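Local atomic coordinates of putative 2OG-Fe(II) oxygenase family protein (Caulobacter crescentus CB15, PDB entry 3OOX), a protein that probably acts as an iron(II)- and 2-oxoglutarate-dependent oxygenase, with a predicted activity that forms ethylene from 2-oxoglutarate. Residues H191-A203 against R262-D274. Numbering follows the deposited sequence. Where two conformers were deposited one is given.
Sequences HGDINTITLLLGA and RYSTPFFLHFASD. With EDO (1,2-ethanediol), chain C.
The carbonyl oxygen of L269 is gripped by the backbone N of T196 at 2.8 Å and by ND2 of N195 at 3.1 Å, with a weak third bond from the N of I197. T196 and I197 thus both face L269, a classic beta bulge where strand 197-201 joins strand 262-269 in the main sheet of the double-stranded beta-helix fold characteristic of 2OG-Fe(II) oxygenases. With CG between the backbone N and carbonyl carbon (chi1 52°), the amide of N195 is turned so that both of its acceptors lie in its own plane: ND2 also donates to OG1 of T198, 2.9 Å away, and that hydroxyl in turn donates to OD2 of D193, which N230 of the adjoining strand 227-231 binds as well. CB of N195 lies over the centre of the H270 ring, 3.5 Å from the centroid. With an alanine here this CH-pi contact could remain, but L269 O would probably lose its side-chain donor and T198 OG1 the N-H it accepts. Beyond the bulge, L199 and F267 exchange two nearly straight backbone bonds. On the T265 side of P266 direct backbone bonds give way to water, which bridges O of L199 and N of L201 to O of T265. Back at the bulge, OG1 of T196 sits over the centre of the F271 ring, while CG2 makes a CH-pi contact with the same ring, 4.1 Å from its centroid.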
loop_
_atom_site.group_PDB
_atom_site.type_symbol
_atom_site.label_atom_id
_atom_site.label_comp_id
_atom_site.label_asym_id
_atom_site.label_seq_id
_atom_site.Cartn_x
_atom_site.Cartn_y
_atom_site.Cartn_z
ATOM N N HIS A 191 -7.575 8.013 -6.335
ATOM C CA HIS A 191 -8.110 7.421 -5.109
ATOM C C HIS A 191 -7.189 7.725 -3.934
ATOM O O HIS A 191 -6.036 8.125 -4.113
ATOM C CB HIS A 191 -8.219 5.881 -5.251
ATOM C CG HIS A 191 -6.898 5.197 -5.212
ATOM N ND1 HIS A 191 -6.390 4.645 -4.055
ATOM C CD2 HIS A 191 -5.927 5.070 -6.152
ATOM C CE1 HIS A 191 -5.173 4.177 -4.295
ATOM N NE2 HIS A 191 -4.872 4.414 -5.563
ATOM N N GLY A 192 -7.705 7.498 -2.726
ATOM C CA GLY A 192 -6.899 7.484 -1.510
ATOM C C GLY A 192 -6.934 6.065 -0.938
ATOM O O GLY A 192 -7.768 5.227 -1.341
ATOM N N ASP A 193 -6.034 5.784 -0.013
ATOM C CA ASP A 193 -5.971 4.490 0.629
ATOM C C ASP A 193 -6.613 4.569 2.008
ATOM O O ASP A 193 -6.495 5.600 2.682
ATOM C CB ASP A 193 -4.496 4.087 0.810
ATOM C CG ASP A 193 -3.839 3.606 -0.474
ATOM O OD1 ASP A 193 -4.564 3.396 -1.480
ATOM O OD2 ASP A 193 -2.595 3.438 -0.468
ATOM N N ILE A 194 -7.261 3.476 2.407
ATOM C CA ILE A 194 -8.050 3.435 3.648
ATOM C C ILE A 194 -7.298 2.931 4.859
ATOM O O ILE A 194 -7.806 3.066 5.998
ATOM C CB ILE A 194 -9.387 2.721 3.460
ATOM C CG1 ILE A 194 -9.217 1.243 3.215
ATOM C CG2 ILE A 194 -10.190 3.357 2.321
ATOM C CD1 ILE A 194 -10.580 0.530 2.992
ATOM N N ASN A 195 -6.074 2.449 4.658
ATOM C CA ASN A 195 -5.322 1.689 5.645
ATOM C C ASN A 195 -4.384 2.587 6.447
ATOM O O ASN A 195 -4.647 3.776 6.607
ATOM C CB ASN A 195 -4.628 0.501 4.947
ATOM C CG ASN A 195 -3.807 0.919 3.727
ATOM O OD1 ASN A 195 -4.389 1.303 2.692
ATOM N ND2 ASN A 195 -2.458 0.820 3.819
ATOM N N THR A 196 -3.311 2.045 6.990
ATOM C CA THR A 196 -2.408 2.812 7.855
ATOM C C THR A 196 -1.306 3.501 7.046
ATOM O O THR A 196 -1.268 4.732 6.962
ATOM C CB THR A 196 -1.855 1.906 8.959
ATOM O OG1 THR A 196 -2.970 1.372 9.704
ATOM C CG2 THR A 196 -0.827 2.652 9.883
ATOM N N ILE A 197 -0.432 2.707 6.445
ATOM C CA ILE A 197 0.464 3.190 5.399
ATOM C C ILE A 197 0.544 2.152 4.289
ATOM O O ILE A 197 0.331 0.965 4.526
ATOM C CB ILE A 197 1.901 3.498 5.884
ATOM C CG1 ILE A 197 2.524 2.289 6.602
ATOM C CG2 ILE A 197 1.882 4.734 6.818
ATOM C CD1 ILE A 197 4.045 2.486 6.937
ATOM N N THR A 198 0.874 2.602 3.071
ATOM C CA THR A 198 1.075 1.708 1.929
ATOM C C THR A 198 2.517 1.886 1.420
ATOM O O THR A 198 3.060 3.025 1.329
ATOM C CB THR A 198 0.058 2.041 0.817
ATOM O OG1 THR A 198 -1.239 1.877 1.381
ATOM C CG2 THR A 198 0.203 1.135 -0.407
ATOM N N LEU A 199 3.184 0.751 1.136
ATOM C CA LEU A 199 4.564 0.711 0.712
ATOM C C LEU A 199 4.676 0.153 -0.705
ATOM O O LEU A 199 4.248 -0.976 -0.951
ATOM C CB LEU A 199 5.398 -0.134 1.683
ATOM C CG LEU A 199 5.487 0.415 3.098
ATOM C CD1 LEU A 199 4.493 -0.303 4.001
ATOM C CD2 LEU A 199 6.927 0.335 3.650
ATOM N N LEU A 200 5.252 0.937 -1.619
ATOM C CA LEU A 200 5.308 0.584 -3.042
ATOM C C LEU A 200 6.720 0.541 -3.578
ATOM O O LEU A 200 7.387 1.570 -3.706
ATOM C CB LEU A 200 4.524 1.615 -3.855
ATOM C CG LEU A 200 4.422 1.387 -5.353
ATOM C CD1 LEU A 200 3.617 0.155 -5.709
ATOM C CD2 LEU A 200 3.847 2.649 -5.996
ATOM N N LEU A 201 7.139 -0.670 -3.910
ATOM C CA LEU A 201 8.354 -0.864 -4.689
ATOM C C LEU A 201 8.158 -0.536 -6.180
ATOM O O LEU A 201 7.031 -0.541 -6.683
ATOM C CB LEU A 201 8.818 -2.311 -4.606
ATOM C CG LEU A 201 9.228 -2.785 -3.222
ATOM C CD1 LEU A 201 9.146 -4.356 -3.182
ATOM C CD2 LEU A 201 10.606 -2.237 -2.821
ATOM N N GLY A 202 9.256 -0.290 -6.883
ATOM C CA GLY A 202 9.260 -0.296 -8.357
ATOM C C GLY A 202 8.529 0.829 -9.048
ATOM O O GLY A 202 8.140 0.677 -10.212
ATOM N N ALA A 203 8.368 1.965 -8.384
ATOM C CA ALA A 203 7.643 3.092 -8.970
ATOM C C ALA A 203 8.448 3.933 -9.975
ATOM O O ALA A 203 7.914 4.873 -10.570
ATOM C CB ALA A 203 7.086 3.994 -7.859
ATOM N N ARG A 262 3.137 -4.217 -17.170
ATOM C CA ARG A 262 3.467 -3.563 -15.926
ATOM C C ARG A 262 3.042 -4.477 -14.783
ATOM O O ARG A 262 1.937 -5.028 -14.790
ATOM C CB ARG A 262 2.732 -2.226 -15.793
ATOM C CG ARG A 262 3.096 -1.172 -16.841
ATOM C CD ARG A 262 2.300 0.130 -16.603
ATOM N NE ARG A 262 0.949 0.112 -17.186
ATOM C CZ ARG A 262 -0.111 0.767 -16.700
ATOM N NH1 ARG A 262 -0.030 1.492 -15.586
ATOM N NH2 ARG A 262 -1.279 0.681 -17.325
ATOM N N TYR A 263 3.926 -4.616 -13.811
ATOM C CA TYR A 263 3.624 -5.357 -12.589
ATOM C C TYR A 263 3.922 -4.433 -11.435
ATOM O O TYR A 263 4.880 -3.640 -11.464
ATOM C CB TYR A 263 4.496 -6.610 -12.444
ATOM C CG TYR A 263 4.378 -7.554 -13.588
ATOM C CD1 TYR A 263 5.156 -7.386 -14.724
ATOM C CD2 TYR A 263 3.470 -8.605 -13.559
ATOM C CE1 TYR A 263 5.044 -8.240 -15.785
ATOM C CE2 TYR A 263 3.344 -9.472 -14.610
ATOM C CZ TYR A 263 4.139 -9.291 -15.724
ATOM O OH TYR A 263 4.029 -10.156 -16.778
ATOM N N SER A 264 3.115 -4.541 -10.403
ATOM C CA SER A 264 3.309 -3.792 -9.173
ATOM C C SER A 264 2.945 -4.680 -7.986
ATOM O O SER A 264 2.069 -5.524 -8.103
ATOM C CB SER A 264 2.432 -2.542 -9.196
ATOM O OG SER A 264 2.725 -1.670 -8.119
ATOM N N THR A 265 3.603 -4.474 -6.856
ATOM C CA THR A 265 3.355 -5.287 -5.669
ATOM C C THR A 265 3.231 -4.414 -4.416
ATOM O O THR A 265 4.010 -4.573 -3.455
ATOM C CB THR A 265 4.445 -6.380 -5.473
ATOM O OG1 THR A 265 5.703 -5.766 -5.141
ATOM C CG2 THR A 265 4.586 -7.246 -6.752
ATOM N N PRO A 266 2.226 -3.517 -4.367
ATOM C CA PRO A 266 2.036 -2.704 -3.186
ATOM C C PRO A 266 1.638 -3.511 -1.937
ATOM O O PRO A 266 0.910 -4.476 -2.040
ATOM C CB PRO A 266 0.899 -1.754 -3.576
ATOM C CG PRO A 266 0.168 -2.483 -4.641
ATOM C CD PRO A 266 1.217 -3.246 -5.402
ATOM N N PHE A 267 2.092 -3.036 -0.774
ATOM C CA PHE A 267 1.758 -3.640 0.506
ATOM C C PHE A 267 0.933 -2.633 1.284
ATOM O O PHE A 267 1.438 -1.538 1.610
ATOM C CB PHE A 267 3.025 -4.015 1.266
ATOM C CG PHE A 267 2.750 -4.675 2.590
ATOM C CD1 PHE A 267 2.422 -6.019 2.649
ATOM C CD2 PHE A 267 2.753 -3.950 3.751
ATOM C CE1 PHE A 267 2.124 -6.641 3.810
ATOM C CE2 PHE A 267 2.447 -4.594 4.948
ATOM C CZ PHE A 267 2.178 -5.958 4.958
ATOM N N PHE A 268 -0.307 -3.003 1.584
ATOM C CA PHE A 268 -1.258 -2.180 2.332
ATOM C C PHE A 268 -1.209 -2.596 3.801
ATOM O O PHE A 268 -1.853 -3.597 4.215
ATOM C CB PHE A 268 -2.656 -2.345 1.742
ATOM C CG PHE A 268 -2.758 -1.932 0.304
ATOM C CD1 PHE A 268 -2.979 -0.608 -0.032
ATOM C CD2 PHE A 268 -2.629 -2.857 -0.721
ATOM C CE1 PHE A 268 -3.112 -0.231 -1.355
ATOM C CE2 PHE A 268 -2.700 -2.456 -2.053
ATOM C CZ PHE A 268 -2.924 -1.131 -2.355
ATOM N N LEU A 269 -0.466 -1.794 4.585
ATOM C CA LEU A 269 -0.275 -2.071 5.986
ATOM C C LEU A 269 -1.448 -1.522 6.764
ATOM O O LEU A 269 -1.828 -0.353 6.596
ATOM C CB LEU A 269 1.038 -1.469 6.489
ATOM C CG LEU A 269 1.613 -1.976 7.805
ATOM C CD1 LEU A 269 3.152 -1.735 7.833
ATOM C CD2 LEU A 269 0.921 -1.343 9.015
ATOM N N HIS A 270 -2.070 -2.390 7.572
ATOM C CA HIS A 270 -3.246 -2.070 8.376
ATOM C C HIS A 270 -2.948 -2.275 9.854
ATOM O O HIS A 270 -2.096 -3.093 10.235
ATOM C CB HIS A 270 -4.374 -3.055 8.087
ATOM C CG HIS A 270 -5.094 -2.851 6.788
ATOM N ND1 HIS A 270 -4.507 -2.942 5.534
ATOM C CD2 HIS A 270 -6.412 -2.615 6.561
ATOM C CE1 HIS A 270 -5.444 -2.793 4.607
ATOM N NE2 HIS A 270 -6.596 -2.580 5.199
ATOM N N PHE A 271 -3.682 -1.528 10.684
ATOM C CA PHE A 271 -3.677 -1.771 12.106
ATOM C C PHE A 271 -4.320 -3.173 12.394
ATOM O O PHE A 271 -5.077 -3.743 11.620
ATOM C CB PHE A 271 -4.524 -0.727 12.845
ATOM C CG PHE A 271 -3.937 0.647 12.895
ATOM C CD1 PHE A 271 -2.650 0.861 13.333
ATOM C CD2 PHE A 271 -4.713 1.767 12.593
ATOM C CE1 PHE A 271 -2.107 2.128 13.395
ATOM C CE2 PHE A 271 -4.180 3.052 12.719
ATOM C CZ PHE A 271 -2.864 3.231 13.084
ATOM N N ALA A 272 -4.024 -3.691 13.583
ATOM C CA ALA A 272 -4.773 -4.778 14.179
ATOM C C ALA A 272 -6.276 -4.477 14.208
ATOM O O ALA A 272 -6.703 -3.369 14.543
ATOM C CB ALA A 272 -4.262 -4.998 15.608
ATOM N N SER A 273 -7.064 -5.478 13.865
ATOM C CA SER A 273 -8.520 -5.355 13.759
ATOM C C SER A 273 -9.190 -4.803 15.012
ATOM O O SER A 273 -10.096 -3.986 14.935
ATOM C CB SER A 273 -9.133 -6.706 13.459
ATOM O OG SER A 273 -8.745 -7.126 12.189
ATOM N N ASP A 274 -8.699 -5.247 16.166
ATOM C CA ASP A 274 -9.201 -4.805 17.449
ATOM C C ASP A 274 -8.547 -3.564 18.065
ATOM O O ASP A 274 -8.839 -3.211 19.229
ATOM C CB ASP A 274 -9.191 -5.990 18.452
ATOM C CG ASP A 274 -7.805 -6.600 18.688
ATOM O OD1 ASP A 274 -6.828 -6.085 18.110
ATOM O OD2 ASP A 274 -7.695 -7.564 19.522
HETATM C C1 EDO C . -1.000 3.848 -6.672
HETATM O O1 EDO C . -2.237 3.197 -6.978
HETATM C C2 EDO C . 0.206 2.969 -6.976
HETATM O O2 EDO C . 0.209 1.778 -6.167
HETATM O O HOH W 1 5.747 -2.726 -2.605
HETATM O O HOH W 2 5.908 -2.881 -7.236
HETATM O O HOH W 3 5.219 -0.209 -8.790
HETATM O O HOH W 4 6.140 -1.607 -10.738
#